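Side-chain contacts in probable aminotransferase (Pseudomonas aeruginosa, PDB 5YKR), which belongs to the class-III aminotransferases, a family built on the pyridoxal-phosphate-dependent transferase fold, and forms a two-chain assembly carrying the cofactor: residues Lys62-Gly66 / Ala67-Asp71; Pro94-Ala97 / Asp98-Arg102; Val135-Ser138 / Ala139-Asn143. One frame throughout, in Å; residues are numbered along the deposited sequence.

Overall arrangement
The three contacts follow one another along the chain, and all reach the second subunit. Contact 1 is a beta hairpin and contact 2 a helical turn; their centres lie about 17 Å apart, with nearest atoms about 7 Å apart. Arg105 of the second subunit ties them together, its carbonyl taking the amide of Gln65 and its guanidinium pairing with Asp98. Contact 3 is deeper, its centre about 12 Å from that of the chain, and stands about 27 Å from contact 1 and 22 Å from contact 2, centre to centre. It bonds the cofactor directly: Thr140 OG1 holds a phosphate oxygen of the modified lysine at position 286.

Contact 1: Lys62-Gly66 / Ala67-Asp71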
loop_
_atom_site.group_PDB
_atom_site.type_symbol
_atom_site.label_atom_id
_atom_site.label_comp_id
_atom_site.label_asym_id
_atom_site.label_seq_id
_atom_site.Cartn_x
_atom_site.Cartn_y
_atom_site.Cartn_z
ATOM N N LYS A 62 14.739 -3.692 19.999
ATOM C CA LYS A 62 14.472 -2.698 21.070
ATOM C C LYS A 62 14.577 -1.286 20.558
ATOM O O LYS A 62 13.653 -0.476 20.736
ATOM C CB LYS A 62 15.470 -2.898 22.213
ATOM C CG LYS A 62 15.274 -1.980 23.419
ATOM C CD LYS A 62 16.229 -2.353 24.541
ATOM C CE LYS A 62 17.641 -1.825 24.313
ATOM N NZ LYS A 62 18.595 -2.304 25.389
ATOM N N GLU A 63 15.710 -0.957 19.948
ATOM C CA GLU A 63 15.894 0.365 19.361
ATOM C C GLU A 63 16.949 0.346 18.291
ATOM O O GLU A 63 17.805 -0.560 18.224
ATOM C CB GLU A 63 16.225 1.403 20.420
ATOM C CG GLU A 63 17.497 1.110 21.140
ATOM C CD GLU A 63 17.734 2.069 22.262
ATOM O OE1 GLU A 63 16.829 2.887 22.580
ATOM O OE2 GLU A 63 18.840 2.015 22.819
ATOM N N ALA A 64 16.901 1.367 17.448
ATOM C CA ALA A 64 17.838 1.512 16.333
ATOM C C ALA A 64 18.033 2.956 15.994
ATOM O O ALA A 64 17.072 3.745 16.017
ATOM C CB ALA A 64 17.324 0.782 15.105
ATOM N N GLN A 65 19.251 3.305 15.604
ATOM C CA GLN A 65 19.584 4.686 15.212
ATOM C C GLN A 65 20.743 4.620 14.250
ATOM O O GLN A 65 21.714 3.876 14.497
ATOM C CB GLN A 65 19.923 5.549 16.429
ATOM C CG GLN A 65 18.725 5.968 17.302
ATOM C CD GLN A 65 18.428 5.008 18.476
ATOM O OE1 GLN A 65 19.259 4.150 18.848
ATOM N NE2 GLN A 65 17.233 5.147 19.072
ATOM N N GLY A 66 20.659 5.310 13.126
ATOM C CA GLY A 66 21.735 5.242 12.117
ATOM C C GLY A 66 21.864 3.838 11.555
ATOM O O GLY A 66 20.908 3.310 11.059
ATOM N N ALA A 67 23.066 3.258 11.673
ATOM C CA ALA A 67 23.305 1.872 11.262
ATOM C C ALA A 67 23.463 0.918 12.462
ATOM O O ALA A 67 23.993 -0.169 12.300
ATOM C CB ALA A 67 24.541 1.769 10.353
ATOM N N ARG A 68 22.982 1.296 13.636
ATOM C CA ARG A 68 23.084 0.483 14.843
ATOM C C ARG A 68 21.734 -0.015 15.265
ATOM O O ARG A 68 20.760 0.746 15.293
ATOM C CB ARG A 68 23.736 1.287 15.979
ATOM C CG ARG A 68 25.215 1.568 15.700
ATOM C CD ARG A 68 25.942 2.331 16.820
ATOM N NE ARG A 68 26.296 1.486 17.959
ATOM C CZ ARG A 68 26.839 1.915 19.104
ATOM N NH1 ARG A 68 27.107 3.201 19.326
ATOM N NH2 ARG A 68 27.108 1.034 20.053
ATOM N N VAL A 69 21.643 -1.291 15.578
ATOM C CA VAL A 69 20.409 -1.919 16.081
ATOM C C VAL A 69 20.723 -2.635 17.390
ATOM O O VAL A 69 21.753 -3.301 17.450
ATOM C CB VAL A 69 19.874 -2.911 15.049
ATOM C CG1 VAL A 69 18.669 -3.724 15.577
ATOM C CG2 VAL A 69 19.500 -2.169 13.797
ATOM N N THR A 70 19.840 -2.541 18.369
ATOM C CA THR A 70 19.926 -3.315 19.590
ATOM C C THR A 70 18.665 -4.140 19.724
ATOM O O THR A 70 17.565 -3.606 19.579
ATOM C CB THR A 70 20.078 -2.408 20.830
ATOM O OG1 THR A 70 21.213 -1.555 20.684
ATOM C CG2 THR A 70 20.213 -3.215 22.083
ATOM N N ASP A 71 18.811 -5.435 19.950
ATOM C CA ASP A 71 17.662 -6.326 20.122
ATOM C C ASP A 71 17.212 -6.419 21.597
ATOM O O ASP A 71 17.822 -5.843 22.486
ATOM C CB ASP A 71 17.909 -7.681 19.449
ATOM C CG ASP A 71 18.888 -8.584 20.182
ATOM O OD1 ASP A 71 19.170 -8.325 21.368
ATOM O OD2 ASP A 71 19.311 -9.596 19.559
HETATM O O HOH W 1 17.945 -4.841 25.080
HETATM O O HOH W 2 20.845 0.505 18.867
#
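The flat peptide group ending in Thr70 O receives two N-H groups from the facing strand: Lys62 N lies in the carbonyl plane at 2.9 Å from Thr70 O, whereas Glu63 N is tilted 17° from that plane and longer, at 3.3 Å. At the other end, Arg68 N approaches the carbonyl of Gln65 from above its plane, with Arg68 N to Gln65 O 3.0 Å. Because Lys62 and Glu63 both face Thr70, the pairing is a classic beta bulge. The bulge lies at the open end of a tight antiparallel hairpin, whose two strands are joined by a type II' turn from Gln65 to Arg68, with Gly66 taking the positive phi of 64°. On one face of the hairpin Ala64 CB meets Val69 CG2 at 3.9 Å, a pair also covered by Leu110 of the second subunit. Lys62 and Thr70 run side by side. With Lys62 CG anti to the backbone N (chi1 -177°) and the chain bent further out, CE comes to 3.7 Å from Thr70 CG2. A water then links the ammonium to the backbone, 2.6 Å from Lys62 NZ and 2.8 Å from Asp71 O. Arg68 NH2 hydrogen-bonds Gln76 OE1 on the next strand, 76-79, and Asp71 OD2 bonds Tyr77 OH.

Contact 2: Pro94-Ala97 / Asp98-Arg102; sequences PAVA and DAIAR
Val96 and Ile100, one helical turn apart, form the tight side of this contact. Their side chains cross at a slant, with Val96 CG1 4.0 Å from Ile100 CD1. Ile100 CG1 sits beside its own backbone N (chi1 -72°), which turns it back over the preceding turn and brings it to 3.3 Å from Val96 O. That same carbonyl takes the amide of its partner, Ile100 N to Val96 O being 2.9 Å. Alanines keep the neighbouring positions compact: Ala99 CB lies 3.4 Å from Ala95 O and Ala101 CB 3.5 Å from Ala97 O.

The other side, with Pro94 and Arg102 exposed, is looser and more polar. Asp98 N bonds Pro94 O. The carboxylate lies near the same carbonyl oxygen (Asp98 CG 3.2 Å from Pro94 O) but, being an acceptor itself, cannot bond it; OD1 makes its salt bridge to Arg105 of the second subunit. A water donates to Ala95 O at 2.8 Å and accepts only a weak bond from Arg102 NH2, 3.5 Å away. Arg102 also touches a crystal neighbour, which may influence its pose.

All this lies within helix 94-104. Its Val96, Ala99 and Ile100 side chains rest on helix 333-346 through Thr342, Val346, Ala341 and Ala338, while Ile100 packs on Ile100 and Ala101 on Ala101 of the second subunit.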
loop_
_atom_site.group_PDB
_atom_site.type_symbol
_atom_site.label_atom_id
_atom_site.label_comp_id
_atom_site.label_asym_id
_atom_site.label_seq_id
_atom_site.Cartn_x
_atom_site.Cartn_y
_atom_site.Cartn_z
ATOM N N PRO A 94 17.419 12.269 11.824
ATOM C CA PRO A 94 16.786 13.259 12.658
ATOM C C PRO A 94 15.839 14.232 11.928
ATOM O O PRO A 94 14.758 14.541 12.460
ATOM C CB PRO A 94 17.957 14.010 13.287
ATOM C CG PRO A 94 19.068 13.104 13.179
ATOM C CD PRO A 94 18.861 12.158 12.068
ATOM N N ALA A 95 16.206 14.681 10.718
ATOM C CA ALA A 95 15.326 15.611 10.034
ATOM C C ALA A 95 13.989 14.949 9.667
ATOM O O ALA A 95 12.922 15.600 9.666
ATOM C CB ALA A 95 15.975 16.153 8.781
ATOM N N VAL A 96 14.056 13.664 9.319
ATOM C CA VAL A 96 12.906 12.952 8.869
ATOM C C VAL A 96 12.013 12.598 10.045
ATOM O O VAL A 96 10.790 12.837 10.011
ATOM C CB VAL A 96 13.277 11.713 8.032
ATOM C CG1 VAL A 96 12.041 10.960 7.546
ATOM C CG2 VAL A 96 14.165 12.088 6.846
ATOM N N ALA A 97 12.601 12.101 11.119
ATOM C CA ALA A 97 11.842 11.838 12.344
ATOM C C ALA A 97 11.192 13.089 12.907
ATOM O O ALA A 97 10.024 13.052 13.322
ATOM C CB ALA A 97 12.703 11.181 13.393
ATOM N N ASP A 98 11.921 14.217 12.873
ATOM C CA ASP A 98 11.374 15.481 13.335
ATOM C C ASP A 98 10.194 15.938 12.481
ATOM O O ASP A 98 9.181 16.428 13.007
ATOM C CB ASP A 98 12.430 16.595 13.383
ATOM C CG ASP A 98 13.409 16.455 14.573
ATOM O OD1 ASP A 98 13.230 15.594 15.498
ATOM O OD2 ASP A 98 14.384 17.230 14.536
ATOM N N ALA A 99 10.330 15.777 11.150
ATOM C CA ALA A 99 9.259 16.171 10.239
ATOM C C ALA A 99 8.005 15.306 10.479
ATOM O O ALA A 99 6.864 15.815 10.448
ATOM C CB ALA A 99 9.694 16.055 8.809
ATOM N N ILE A 100 8.189 14.003 10.689
ATOM C CA ILE A 100 7.110 13.064 10.964
ATOM C C ILE A 100 6.421 13.459 12.275
ATOM O O ILE A 100 5.195 13.547 12.346
ATOM C CB ILE A 100 7.608 11.618 10.964
ATOM C CG1 ILE A 100 7.922 11.180 9.541
ATOM C CG2 ILE A 100 6.588 10.674 11.610
ATOM C CD1 ILE A 100 8.670 9.867 9.462
ATOM N N ALA A 101 7.184 13.695 13.320
ATOM C CA ALA A 101 6.604 14.059 14.612
ATOM C C ALA A 101 5.789 15.355 14.494
ATOM O O ALA A 101 4.644 15.447 14.988
ATOM C CB ALA A 101 7.712 14.216 15.647
ATOM N N ARG A 102 6.380 16.358 13.861
ATOM C CA ARG A 102 5.723 17.672 13.727
ATOM C C ARG A 102 4.415 17.553 12.943
ATOM O O ARG A 102 3.358 18.113 13.339
ATOM C CB ARG A 102 6.638 18.676 13.039
ATOM C CG ARG A 102 6.039 20.027 12.696
ATOM C CD ARG A 102 7.098 20.992 12.194
ATOM N NE ARG A 102 7.894 20.487 11.103
ATOM C CZ ARG A 102 9.211 20.166 11.135
ATOM N NH1 ARG A 102 10.040 20.220 12.230
ATOM N NH2 ARG A 102 9.717 19.764 10.011
HETATM O O HOH W 3 12.795 18.353 9.313
#

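Contact 3: Val135-Ser138 / Ala139-Asn143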
loop_
_atom_site.group_PDB
_atom_site.type_symbol
_atom_site.label_atom_id
_atom_site.label_comp_id
_atom_site.label_asym_id
_atom_site.label_seq_id
_atom_site.Cartn_x
_atom_site.Cartn_y
_atom_site.Cartn_z
ATOM N N VAL A 135 1.665 10.148 -5.838
ATOM C CA VAL A 135 2.128 9.369 -4.671
ATOM C C VAL A 135 1.221 8.206 -4.415
ATOM O O VAL A 135 -0.012 8.322 -4.553
ATOM C CB VAL A 135 2.165 10.261 -3.414
ATOM C CG1 VAL A 135 2.617 9.526 -2.166
ATOM C CG2 VAL A 135 3.022 11.472 -3.648
ATOM N N THR A 136 1.805 7.090 -4.055
ATOM C CA THR A 136 1.093 5.875 -3.636
ATOM C C THR A 136 1.537 5.455 -2.218
ATOM O O THR A 136 2.446 6.075 -1.638
ATOM C CB THR A 136 1.314 4.731 -4.607
ATOM O OG1 THR A 136 2.691 4.363 -4.520
ATOM C CG2 THR A 136 0.894 5.068 -6.028
ATOM N N THR A 137 0.989 4.352 -1.716
ATOM C CA THR A 137 1.461 3.790 -0.420
ATOM C C THR A 137 2.505 2.706 -0.567
ATOM O O THR A 137 2.935 2.166 0.450
ATOM C CB THR A 137 0.261 3.342 0.439
ATOM O OG1 THR A 137 -0.508 2.387 -0.255
ATOM C CG2 THR A 137 -0.619 4.506 0.801
ATOM N N SER A 138 2.907 2.385 -1.789
ATOM C CA SER A 138 4.007 1.387 -2.008
ATOM C C SER A 138 4.489 1.420 -3.451
ATOM O O SER A 138 3.766 1.797 -4.353
ATOM C CB SER A 138 3.499 -0.016 -1.731
ATOM O OG SER A 138 2.532 -0.444 -2.695
ATOM N N ALA A 139 5.712 0.952 -3.656
ATOM C CA ALA A 139 6.236 0.775 -4.995
ATOM C C ALA A 139 5.361 -0.176 -5.810
ATOM O O ALA A 139 5.142 0.037 -6.985
ATOM C CB ALA A 139 7.674 0.305 -4.977
ATOM N N THR A 140 4.895 -1.253 -5.176
ATOM C CA THR A 140 3.974 -2.135 -5.887
ATOM C C THR A 140 2.809 -1.367 -6.493
ATOM O O THR A 140 2.482 -1.564 -7.690
ATOM C CB THR A 140 3.414 -3.207 -4.936
ATOM O OG1 THR A 140 4.455 -4.099 -4.534
ATOM C CG2 THR A 140 2.324 -3.996 -5.599
ATOM N N ASP A 141 2.186 -0.518 -5.694
ATOM C CA ASP A 141 1.017 0.183 -6.186
ATOM C C ASP A 141 1.380 1.173 -7.288
ATOM O O ASP A 141 0.628 1.341 -8.241
ATOM C CB ASP A 141 0.308 0.902 -5.049
ATOM C CG ASP A 141 -0.502 -0.012 -4.188
ATOM O OD1 ASP A 141 -0.591 -1.242 -4.458
ATOM O OD2 ASP A 141 -1.123 0.544 -3.234
ATOM N N ALA A 142 2.531 1.843 -7.167
ATOM C CA ALA A 142 2.989 2.693 -8.243
ATOM C C ALA A 142 3.091 1.910 -9.558
ATOM O O ALA A 142 2.573 2.319 -10.596
ATOM C CB ALA A 142 4.295 3.391 -7.899
ATOM N N ASN A 143 3.703 0.733 -9.482
ATOM C CA ASN A 143 3.792 -0.124 -10.691
ATOM C C ASN A 143 2.412 -0.553 -11.188
ATOM O O ASN A 143 2.145 -0.454 -12.391
ATOM C CB ASN A 143 4.714 -1.311 -10.415
ATOM C CG ASN A 143 6.177 -0.933 -10.374
ATOM O OD1 ASN A 143 6.619 -0.034 -11.085
ATOM N ND2 ASN A 143 6.948 -1.637 -9.553
HETATM O O HOH W 4 -1.375 3.325 -3.118
HETATM O O HOH W 5 -0.113 -0.273 -0.211
HETATM O O HOH W 6 0.874 -2.648 -2.487
#
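Ser138 and Asp141 make the capping bond of this contact. Ser138 occupies the N-cap of helix 139-154, and its OG accepts from Asp141 N at 3.0 Å with an N-H...O angle of 158°. The hydroxyl stands between the backbone N and the carbonyl carbon (chi1 68°), which turns it toward the first turn of the helix.

Direct hydrogen bonds also converge on Ser138 O, which has two donors. Ala142 N reaches it in the carbonyl plane at 3.1 Å, closing the first helical turn; Thr136 OG1 donates to Ser138 O at 2.8 Å from well above that plane, clasping the end of the strand to the cap.

Water-mediated links gather on the carboxylate of Asp141. One water accepts from Thr137 N and donates to Asp141 OD2, at 2.9 and 2.8 Å respectively, bridging the loop to the helix. A further water lies 2.8 Å from Ser138 OG and also 2.8 Å from Asp141 OD1. Asp141 OD1 has its strongest partner in Arg144, three residues on, with which it forms a salt bridge.

Van der Waals contact is modest: Thr136 CB meets Asp141 CB at 4.0 Å, and Thr136 CG2 lies over the backbone of Ala142.

The helix start faces the cofactor, for Thr140 OG1 bonds both Ser169 N and OP3 of the modified lysine at position 286; the helix N-terminus probably adds favourable polarity there. Strand 132-136 runs antiparallel to strand 295-299, whose Trp297 touches Thr136 and Ala142, while Val135 packs on helix 333-346 and on Trp41 of the second subunit.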